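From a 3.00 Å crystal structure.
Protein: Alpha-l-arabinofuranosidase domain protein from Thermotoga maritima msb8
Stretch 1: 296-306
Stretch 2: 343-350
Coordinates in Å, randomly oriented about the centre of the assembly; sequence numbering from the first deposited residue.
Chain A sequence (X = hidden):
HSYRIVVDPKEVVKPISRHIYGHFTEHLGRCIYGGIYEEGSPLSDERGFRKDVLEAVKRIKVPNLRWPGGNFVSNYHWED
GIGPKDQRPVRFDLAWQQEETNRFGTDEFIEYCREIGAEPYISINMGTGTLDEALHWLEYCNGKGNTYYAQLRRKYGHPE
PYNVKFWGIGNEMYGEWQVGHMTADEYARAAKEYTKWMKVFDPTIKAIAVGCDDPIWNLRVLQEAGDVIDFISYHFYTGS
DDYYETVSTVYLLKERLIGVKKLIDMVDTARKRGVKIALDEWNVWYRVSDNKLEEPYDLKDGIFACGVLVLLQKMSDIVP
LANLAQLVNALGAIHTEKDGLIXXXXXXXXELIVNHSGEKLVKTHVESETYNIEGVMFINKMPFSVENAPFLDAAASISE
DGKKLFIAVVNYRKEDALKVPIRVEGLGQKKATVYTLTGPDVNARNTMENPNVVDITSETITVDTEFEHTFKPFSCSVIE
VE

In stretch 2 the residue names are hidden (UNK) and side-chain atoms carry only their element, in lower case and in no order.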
ATOM      1  N   PRO A 296      -4.838  14.156  -9.448  1.00 47.69           N
ATOM      2  CA  PRO A 296      -5.133  13.673 -10.795  1.00 38.15           C
ATOM      3  C   PRO A 296      -3.972  12.860 -11.329  1.00 33.76           C
ATOM      4  O   PRO A 296      -3.107  13.372 -12.014  1.00 38.05           O
ATOM      5  CB  PRO A 296      -5.330  14.969 -11.565  1.00 46.80           C
ATOM      6  CG  PRO A 296      -4.273  15.836 -10.978  1.00 36.95           C
ATOM      7  CD  PRO A 296      -4.458  15.586  -9.497  1.00 43.99           C
ATOM      8  N   TYR A 297      -3.965  11.580 -11.026  1.00 40.94           N
ATOM      9  CA  TYR A 297      -2.871  10.716 -11.454  1.00 45.36           C
ATOM     10  C   TYR A 297      -2.886  10.426 -12.940  1.00 47.65           C
ATOM     11  O   TYR A 297      -3.946  10.194 -13.522  1.00 51.05           O
ATOM     12  CB  TYR A 297      -2.907   9.395 -10.654  1.00 52.99           C
ATOM     13  CG  TYR A 297      -2.712   9.578  -9.152  1.00 46.91           C
ATOM     14  CD1 TYR A 297      -1.476   9.965  -8.638  1.00 53.97           C
ATOM     15  CD2 TYR A 297      -3.761   9.401  -8.260  1.00 41.40           C
ATOM     16  CE1 TYR A 297      -1.288  10.168  -7.269  1.00 41.26           C
ATOM     17  CE2 TYR A 297      -3.584   9.608  -6.900  1.00 40.25           C
ATOM     18  CZ  TYR A 297      -2.345   9.986  -6.408  1.00 37.50           C
ATOM     19  OH  TYR A 297      -2.158  10.147  -5.050  1.00 35.72           O
ATOM     20  N   ASP A 298      -1.704  10.461 -13.551  1.00 55.43           N
ATOM     21  CA  ASP A 298      -1.570  10.161 -14.964  1.00 60.36           C
ATOM     22  C   ASP A 298      -0.621   8.966 -15.153  1.00 61.89           C
ATOM     23  O   ASP A 298      -0.044   8.467 -14.177  1.00 64.08           O
ATOM     24  CB  ASP A 298      -1.075  11.389 -15.729  1.00 66.11           C
ATOM     25  CG  ASP A 298       0.222  11.931 -15.194  1.00 77.43           C
ATOM     26  OD1 ASP A 298       1.156  11.136 -14.990  1.00 88.63           O
ATOM     27  OD2 ASP A 298       0.317  13.157 -14.995  1.00 83.94           O
ATOM     28  N   LEU A 299      -0.469   8.502 -16.396  1.00 59.69           N
ATOM     29  CA  LEU A 299       0.388   7.346 -16.708  1.00 54.69           C
ATOM     30  C   LEU A 299       1.787   7.401 -16.088  1.00 53.17           C
ATOM     31  O   LEU A 299       2.317   6.379 -15.659  1.00 50.84           O
ATOM     32  CB  LEU A 299       0.519   7.174 -18.223  1.00 47.70           C
ATOM     33  CG  LEU A 299       1.376   5.983 -18.659  1.00 41.59           C
ATOM     34  CD1 LEU A 299       0.748   4.677 -18.257  1.00 35.22           C
ATOM     35  CD2 LEU A 299       1.539   6.043 -20.153  1.00 53.92           C
ATOM     36  N   LYS A 300       2.384   8.592 -16.071  1.00 50.03           N
ATOM     37  CA  LYS A 300       3.694   8.802 -15.476  1.00 42.14           C
ATOM     38  C   LYS A 300       3.668   8.184 -14.085  1.00 56.07           C
ATOM     39  O   LYS A 300       4.488   7.320 -13.771  1.00 58.58           O
ATOM     40  CB  LYS A 300       3.963  10.294 -15.347  1.00 39.85           C
ATOM     41  CG  LYS A 300       5.216  10.661 -14.580  1.00 44.54           C
ATOM     42  CD  LYS A 300       5.380  12.198 -14.460  1.00 50.70           C
ATOM     43  CE  LYS A 300       4.719  12.807 -13.204  1.00 46.87           C
ATOM     44  NZ  LYS A 300       3.232  12.826 -13.177  1.00 35.66           N
ATOM     45  N   ASP A 301       2.704   8.623 -13.265  1.00 47.84           N
ATOM     46  CA  ASP A 301       2.557   8.153 -11.902  1.00 31.07           C
ATOM     47  C   ASP A 301       2.283   6.676 -11.840  1.00 37.31           C
ATOM     48  O   ASP A 301       2.784   5.982 -10.952  1.00 49.13           O
ATOM     49  CB  ASP A 301       1.442   8.912 -11.223  1.00 20.10           C
ATOM     50  CG  ASP A 301       1.619  10.406 -11.335  1.00 39.86           C
ATOM     51  OD1 ASP A 301       2.739  10.901 -11.069  1.00 41.32           O
ATOM     52  OD2 ASP A 301       0.636  11.094 -11.688  1.00 39.85           O
ATOM     53  N   GLY A 302       1.488   6.184 -12.781  1.00 46.25           N
ATOM     54  CA  GLY A 302       1.180   4.759 -12.800  1.00 50.91           C
ATOM     55  C   GLY A 302       2.417   3.888 -13.002  1.00 48.83           C
ATOM     56  O   GLY A 302       2.516   2.771 -12.467  1.00 42.40           O
ATOM     57  N   ILE A 303       3.355   4.391 -13.797  1.00 49.70           N
ATOM     58  CA  ILE A 303       4.597   3.670 -14.050  1.00 54.16           C
ATOM     59  C   ILE A 303       5.383   3.610 -12.741  1.00 56.45           C
ATOM     60  O   ILE A 303       5.934   2.568 -12.398  1.00 47.11           O
ATOM     61  CB  ILE A 303       5.435   4.367 -15.152  1.00 56.43           C
ATOM     62  CG1 ILE A 303       4.739   4.187 -16.508  1.00 52.63           C
ATOM     63  CG2 ILE A 303       6.869   3.851 -15.147  1.00 41.04           C
ATOM     64  CD1 ILE A 303       4.477   2.752 -16.903  1.00 32.54           C
ATOM     65  N   PHE A 304       5.419   4.724 -12.006  1.00 58.30           N
ATOM     66  CA  PHE A 304       6.118   4.761 -10.731  1.00 52.01           C
ATOM     67  C   PHE A 304       5.545   3.685  -9.829  1.00 43.26           C
ATOM     68  O   PHE A 304       6.272   2.938  -9.177  1.00 44.02           O
ATOM     69  CB  PHE A 304       5.947   6.121 -10.061  1.00 51.31           C
ATOM     70  CG  PHE A 304       6.287   6.103  -8.604  1.00 52.28           C
ATOM     71  CD1 PHE A 304       7.614   6.250  -8.176  1.00 45.88           C
ATOM     72  CD2 PHE A 304       5.303   5.838  -7.663  1.00 42.42           C
ATOM     73  CE1 PHE A 304       7.952   6.122  -6.838  1.00 39.67           C
ATOM     74  CE2 PHE A 304       5.633   5.708  -6.329  1.00 43.54           C
ATOM     75  CZ  PHE A 304       6.965   5.848  -5.914  1.00 35.16           C
ATOM     76  N   ALA A 305       4.223   3.632  -9.799  1.00 39.07           N
ATOM     77  CA  ALA A 305       3.511   2.673  -8.990  1.00 43.36           C
ATOM     78  C   ALA A 305       3.895   1.281  -9.434  1.00 39.27           C
ATOM     79  O   ALA A 305       4.100   0.366  -8.627  1.00 33.34           O
ATOM     80  CB  ALA A 305       2.012   2.893  -9.156  1.00 40.23           C
ATOM     81  N   CYS A 306       3.998   1.135 -10.743  1.00 39.82           N
ATOM     82  CA  CYS A 306       4.337  -0.144 -11.315  1.00 45.28           C
ATOM     83  C   CYS A 306       5.717  -0.566 -10.797  1.00 35.29           C
ATOM     84  O   CYS A 306       5.920  -1.695 -10.323  1.00 23.44           O
ATOM     85  CB  CYS A 306       4.309  -0.015 -12.836  1.00 59.02           C
ATOM     86  SG  CYS A 306       3.163  -1.178 -13.623  1.00 72.38           S
ATOM     87  N   UNK A 343     -10.913   4.668 -13.179  1.00 40.32           N
ATOM     88  CA  UNK A 343      -9.703   4.067 -12.652  1.00 29.99           C
ATOM     89  C   UNK A 343      -8.482   4.826 -13.161  1.00 38.54           C
ATOM     90  O   UNK A 343      -8.294   4.965 -14.367  1.00 46.70           O
ATOM     91  c   UNK A 343     -10.952   0.448 -13.131  1.00 47.40           C
ATOM     92  c   UNK A 343      -9.650   2.599 -13.077  1.00 30.48           C
ATOM     93  c   UNK A 343     -11.034   1.937 -12.963  1.00 36.35           C
ATOM     94  c   UNK A 343     -11.598   2.213 -11.610  1.00 48.73           C
ATOM     95  N   UNK A 344      -7.668   5.348 -12.239  1.00 44.27           N
ATOM     96  CA  UNK A 344      -6.454   6.086 -12.588  1.00 37.88           C
ATOM     97  C   UNK A 344      -5.329   5.115 -12.832  1.00 34.04           C
ATOM     98  O   UNK A 344      -5.361   3.979 -12.351  1.00 34.11           O
ATOM     99  c   UNK A 344      -6.970   8.151 -11.323  1.00 55.76           C
ATOM    100  c   UNK A 344      -6.002   6.994 -11.479  1.00 45.57           C
ATOM    101  o   UNK A 344      -5.897   6.238 -10.271  1.00 51.94           O
ATOM    102  N   UNK A 345      -4.315   5.551 -13.596  1.00 37.91           N
ATOM    103  CA  UNK A 345      -3.147   4.720 -13.928  1.00 37.89           C
ATOM    104  C   UNK A 345      -2.556   3.980 -12.722  1.00 40.77           C
ATOM    105  O   UNK A 345      -2.022   2.881 -12.847  1.00 35.98           O
ATOM    106  c   UNK A 345      -4.228   6.877 -14.246  1.00 29.57           C
ATOM    107  c   UNK A 345      -3.141   6.672 -15.262  1.00 43.98           C
ATOM    108  c   UNK A 345      -2.182   5.730 -14.542  1.00 46.54           C
ATOM    109  N   UNK A 346      -2.674   4.587 -11.542  1.00 49.04           N
ATOM    110  CA  UNK A 346      -2.174   3.977 -10.318  1.00 43.40           C
ATOM    111  C   UNK A 346      -2.997   2.726 -10.043  1.00 34.93           C
ATOM    112  O   UNK A 346      -2.457   1.676  -9.693  1.00 39.14           O
ATOM    113  c   UNK A 346      -2.301   4.941  -9.140  1.00 44.06           C
ATOM    114  c   UNK A 346      -1.583   6.251  -9.459  1.00 44.92           C
ATOM    115  c   UNK A 346      -1.712   4.307  -7.902  1.00 49.87           C
ATOM    116  N   UNK A 347      -4.313   2.835 -10.211  1.00 32.68           N
ATOM    117  CA  UNK A 347      -5.174   1.674  -9.997  1.00 30.35           C
ATOM    118  C   UNK A 347      -4.776   0.581 -10.977  1.00 29.79           C
ATOM    119  O   UNK A 347      -4.619  -0.572 -10.601  1.00 25.94           O
ATOM    120  c   UNK A 347      -9.075  -0.722  -9.111  1.00 32.47           C
ATOM    121  c   UNK A 347      -6.657   2.038 -10.164  1.00 24.23           C
ATOM    122  c   UNK A 347      -9.129  -1.485 -10.256  1.00 35.14           C
ATOM    123  c   UNK A 347      -7.584   0.829 -10.205  1.00 38.84           C
ATOM    124  c   UNK A 347      -8.304   0.430  -9.090  1.00 31.08           C
ATOM    125  c   UNK A 347      -7.677   0.035 -11.356  1.00 52.01           C
ATOM    126  c   UNK A 347      -8.446  -1.119 -11.379  1.00 39.90           C
ATOM    127  o   UNK A 347      -9.838  -2.648 -10.287  1.00 51.27           O
ATOM    128  N   UNK A 348      -4.596   0.961 -12.237  1.00 39.04           N
ATOM    129  CA  UNK A 348      -4.228   0.013 -13.265  1.00 37.24           C
ATOM    130  C   UNK A 348      -2.987  -0.777 -12.893  1.00 41.19           C
ATOM    131  O   UNK A 348      -2.980  -2.014 -13.008  1.00 39.02           O
ATOM    132  c   UNK A 348      -5.333   1.250 -15.188  1.00 51.75           C
ATOM    133  c   UNK A 348      -7.717   0.597 -15.953  1.00 46.06           C
ATOM    134  c   UNK A 348      -6.355   0.112 -15.412  1.00 54.40           C
ATOM    135  n   UNK A 348      -8.680  -0.535 -16.106  1.00 36.81           N
ATOM    136  c   UNK A 348      -4.027   0.738 -14.592  1.00 42.37           C
ATOM    137  N   UNK A 349      -1.950  -0.079 -12.423  1.00 34.28           N
ATOM    138  CA  UNK A 349      -0.702  -0.746 -12.052  1.00 38.39           C
ATOM    139  C   UNK A 349      -0.988  -1.934 -11.146  1.00 39.50           C
ATOM    140  O   UNK A 349      -0.395  -3.016 -11.286  1.00 33.35           O
ATOM    141  c   UNK A 349       0.238   0.218 -11.374  1.00 17.53           C
ATOM    142  N   UNK A 350      -1.902  -1.747 -10.212  1.00 35.40           N
ATOM    143  CA  UNK A 350      -2.227  -2.861  -9.349  1.00 42.45           C
ATOM    144  C   UNK A 350      -3.008  -3.924 -10.113  1.00 44.18           C
ATOM    145  O   UNK A 350      -2.739  -5.117  -9.963  1.00 34.38           O
ATOM    146  c   UNK A 350      -1.608  -0.623  -7.138  1.00 34.51           C
ATOM    147  c   UNK A 350      -2.027  -2.606  -5.883  1.00 43.93           C
ATOM    148  c   UNK A 350      -0.688  -0.873  -4.924  1.00 26.43           C
ATOM    149  c   UNK A 350      -2.202  -1.867  -7.042  1.00 41.29           C
ATOM    150  c   UNK A 350      -0.853  -0.128  -6.085  1.00 39.04           C
ATOM    151  c   UNK A 350      -1.270  -2.105  -4.822  1.00 41.42           C
ATOM    152  c   UNK A 350      -3.034  -2.404  -8.150  1.00 43.90           C
TER

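Position 343 carries four side-chain carbons, forked at the second, and the side chain is out of reach of the first stretch. A carbon chain that forks one atom beyond CB is leucine, Leu-343, which takes no part in the contact.

At position 344 the CB bears one oxygen and one carbon; it points toward the first stretch and lies 4.0 Å from CB of Tyr-297. This is the pattern of threonine. Thr-344 occupies the N-cap position of the helix that follows, and its OG1 is hydrogen-bonded elsewhere in the structure.

Position 345 has three side-chain carbons that close a ring onto the backbone N. The ring packs against the backbone leading into the other helix: one ring carbon is 3.4 Å from O of Tyr-297, and another is 3.4 Å from both C of Asp-298 and N of Leu-299. Such a ring can only be proline; these carbons are CD and CG. Having no amide hydrogen to offer, Pro-345 suits the first turn of a helix, where the backbone N needs no acceptor.

Position 346 shows three carbons, CB carrying two others. One of these approaches CG of Tyr-297 at 3.5 Å, oblique to the ring, while the other lies 4.2 Å from CB of Ala-305. The residue is therefore valine, Val-346, with CG2 at the ring and CG1 at the alanine.

At position 347 a single carbon leads to a six-carbon ring bearing an oxygen, without contact to the first stretch, identifying tyrosine. The CA-to-CB bond of Tyr-347 points away.

Position 348 has four carbons in a row ending in nitrogen and makes no contact, a lysine. The end of Lys-348 leads away from the first stretch.

Position 349 has one side-chain carbon, CB, which sits 3.6 Å from O of Gly-302 and 3.9 Å from each of CB of Ala-305 and N and SG of Cys-306. It is alanine, Ala-349.

Position 350 has one carbon followed by an unsubstituted six-carbon ring and makes no contact, hence phenylalanine. The CA-to-CB bond of Phe-350 points away, although its ring comes nearer.

The two helices run in broadly the same direction, at 31°, and their axes approach to 7.6 Å. Gly-302 permits this closeness: its CA lies 4.2 Å from CA of Val-346 and 3.7 Å from O of Pro-345, and an ideal CB there would clash with CB of Pro-345 at 2.7 Å. Ala-305 and Ala-349 continue the small-residue packing one turn on. No hydrogen bond crosses between the stretches, so the 435 Å² they bury rests on close, largely apolar packing.

Stretch 2 343-350: LTPVYKAF
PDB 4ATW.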